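Long-range contact in putative fimbriae assembly chaperone (Salmonella typhimurium, PDB 2CO7), which probably acts as a periplasmic chaperone that helps fimbrial subunits fold and assemble: residues 57-62 with 91-96. Residues are numbered along the deposited sequence; the frame is centred on the assembly and turned at random.
Sequences APFLVM and TLQWVC
Phe-59 and Gln-93 form the main van der Waals contact between segments 57-62 and 91-96, ring against amide. Their side chains cross at about a right angle. Phe-59 CE2 lies 3.4 Å from Gln-93 CD, and the ring and amide planes are 51° apart, so the two groups do not stack flat. The Gln-93 chain bends at chi2 (75°), which turns CD toward the ring. Its CG meets Ala-57 CB at 3.6 Å. Further along, the apolar pair Val-61 CG2 and Val-95 CG2 touches at 3.9 Å; these side chains also cross at about a right angle. Phe-130 packs on Phe-59 as well, and Val-48 on Ala-57, Val-61 and Gln-93.

Gln-93 NE2 is hydrogen-bonded to Leu-128 O, which satisfies this buried amide nitrogen, and makes a weak bond to Thr-91 O at 3.2 Å. Pro-58 is the centre of an inverse gamma turn, with a weak bond from Phe-59 N to Ala-57 O, just ahead of strand 59-68.

The two strands face each other without pairing: backbone bonds tie 57-62 to strand 73-80 and 91-96 to strand 116-131. Such facing is characteristic of the immunoglobulin-like beta sandwich of the PapD N-terminal domain, whose interior this contact helps fill.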
loop_
_atom_site.group_PDB
_atom_site.type_symbol
_atom_site.label_atom_id
_atom_site.label_comp_id
_atom_site.label_asym_id
_atom_site.label_seq_id
_atom_site.Cartn_x
_atom_site.Cartn_y
_atom_site.Cartn_z
ATOM N N ALA B 57 3.699 -6.388 15.910
ATOM C CA ALA B 57 2.388 -6.117 16.510
ATOM C C ALA B 57 1.905 -7.386 17.203
ATOM O O ALA B 57 2.308 -8.497 16.802
ATOM C CB ALA B 57 1.387 -5.698 15.435
ATOM N N PRO B 58 1.086 -7.237 18.264
ATOM C CA PRO B 58 0.699 -8.384 19.090
ATOM C C PRO B 58 -0.465 -9.132 18.441
ATOM O O PRO B 58 -1.517 -9.335 19.088
ATOM C CB PRO B 58 0.250 -7.719 20.399
ATOM C CG PRO B 58 -0.292 -6.392 19.979
ATOM C CD PRO B 58 0.517 -5.964 18.771
ATOM N N PHE B 59 -0.301 -9.485 17.165
ATOM C CA PHE B 59 -1.331 -10.264 16.474
ATOM C C PHE B 59 -0.688 -11.378 15.705
ATOM O O PHE B 59 0.458 -11.254 15.289
ATOM C CB PHE B 59 -2.099 -9.412 15.489
ATOM C CG PHE B 59 -2.936 -8.345 16.131
ATOM C CD1 PHE B 59 -4.310 -8.544 16.305
ATOM C CD2 PHE B 59 -2.357 -7.148 16.559
ATOM C CE1 PHE B 59 -5.115 -7.559 16.908
ATOM C CE2 PHE B 59 -3.144 -6.151 17.180
ATOM C CZ PHE B 59 -4.531 -6.366 17.342
ATOM N N LEU B 60 -1.449 -12.444 15.479
ATOM C CA LEU B 60 -0.988 -13.543 14.671
ATOM C C LEU B 60 -2.018 -13.771 13.585
ATOM O O LEU B 60 -3.216 -13.624 13.815
ATOM C CB LEU B 60 -0.802 -14.783 15.527
ATOM C CG LEU B 60 0.585 -15.121 16.102
ATOM C CD1 LEU B 60 1.510 -13.963 16.198
ATOM C CD2 LEU B 60 0.486 -15.847 17.471
ATOM N N VAL B 61 -1.534 -14.059 12.386
ATOM C CA VAL B 61 -2.403 -14.450 11.287
ATOM C C VAL B 61 -2.184 -15.918 10.996
ATOM O O VAL B 61 -1.039 -16.391 10.918
ATOM C CB VAL B 61 -2.178 -13.612 9.985
ATOM C CG1 VAL B 61 -3.210 -14.026 8.896
ATOM C CG2 VAL B 61 -2.313 -12.157 10.261
ATOM N N MET B 62 -3.303 -16.627 10.839
ATOM C CA MET B 62 -3.327 -18.083 10.638
ATOM C C MET B 62 -4.083 -18.451 9.365
ATOM O O MET B 62 -5.264 -18.097 9.231
ATOM C CB MET B 62 -4.050 -18.782 11.794
ATOM C CG MET B 62 -3.245 -18.994 13.076
ATOM S SD MET B 62 -4.323 -19.318 14.478
ATOM C CE MET B 62 -5.014 -17.677 14.651
ATOM N N THR B 91 -5.792 1.602 18.047
ATOM C CA THR B 91 -4.401 1.330 17.746
ATOM C C THR B 91 -4.401 0.695 16.371
ATOM O O THR B 91 -5.148 -0.249 16.119
ATOM C CB THR B 91 -3.735 0.344 18.745
ATOM O OG1 THR B 91 -3.690 0.926 20.055
ATOM C CG2 THR B 91 -2.280 0.045 18.299
ATOM N N LEU B 92 -3.591 1.247 15.480
ATOM C CA LEU B 92 -3.566 0.796 14.101
ATOM C C LEU B 92 -2.411 -0.172 13.893
ATOM O O LEU B 92 -1.313 0.037 14.432
ATOM C CB LEU B 92 -3.415 1.997 13.158
ATOM C CG LEU B 92 -3.550 1.527 11.697
ATOM C CD1 LEU B 92 -4.483 2.426 10.863
ATOM C CD2 LEU B 92 -2.201 1.410 11.078
ATOM N N GLN B 93 -2.674 -1.229 13.138
ATOM C CA GLN B 93 -1.639 -2.142 12.632
ATOM C C GLN B 93 -1.874 -2.295 11.109
ATOM O O GLN B 93 -2.862 -1.774 10.550
ATOM C CB GLN B 93 -1.835 -3.542 13.276
ATOM C CG GLN B 93 -1.479 -3.739 14.690
ATOM C CD GLN B 93 -2.447 -3.151 15.705
ATOM O OE1 GLN B 93 -2.044 -2.884 16.791
ATOM N NE2 GLN B 93 -3.728 -3.002 15.355
ATOM N N TRP B 94 -1.002 -3.059 10.450
ATOM C CA TRP B 94 -1.180 -3.404 9.060
ATOM C C TRP B 94 -1.105 -4.913 8.909
ATOM O O TRP B 94 -0.159 -5.533 9.388
ATOM C CB TRP B 94 -0.052 -2.815 8.223
ATOM C CG TRP B 94 -0.080 -1.323 8.175
ATOM C CD1 TRP B 94 0.568 -0.444 9.038
ATOM C CD2 TRP B 94 -0.821 -0.521 7.264
ATOM N NE1 TRP B 94 0.268 0.857 8.687
ATOM C CE2 TRP B 94 -0.587 0.842 7.615
ATOM C CE3 TRP B 94 -1.692 -0.814 6.206
ATOM C CZ2 TRP B 94 -1.140 1.913 6.894
ATOM C CZ3 TRP B 94 -2.233 0.274 5.460
ATOM C CH2 TRP B 94 -1.975 1.612 5.848
ATOM N N VAL B 95 -2.088 -5.475 8.224
ATOM C CA VAL B 95 -2.087 -6.900 7.879
ATOM C C VAL B 95 -1.717 -6.956 6.386
ATOM O O VAL B 95 -2.409 -6.401 5.552
ATOM C CB VAL B 95 -3.431 -7.620 8.279
ATOM C CG1 VAL B 95 -4.695 -7.021 7.594
ATOM C CG2 VAL B 95 -3.348 -9.113 8.002
ATOM N N CYS B 96 -0.612 -7.648 6.101
ATOM C CA CYS B 96 -0.012 -7.676 4.777
ATOM C C CYS B 96 -0.006 -9.101 4.243
ATOM O O CYS B 96 0.235 -10.055 4.980
ATOM C CB CYS B 96 1.415 -7.194 4.865
ATOM S SG CYS B 96 1.590 -5.438 5.257
#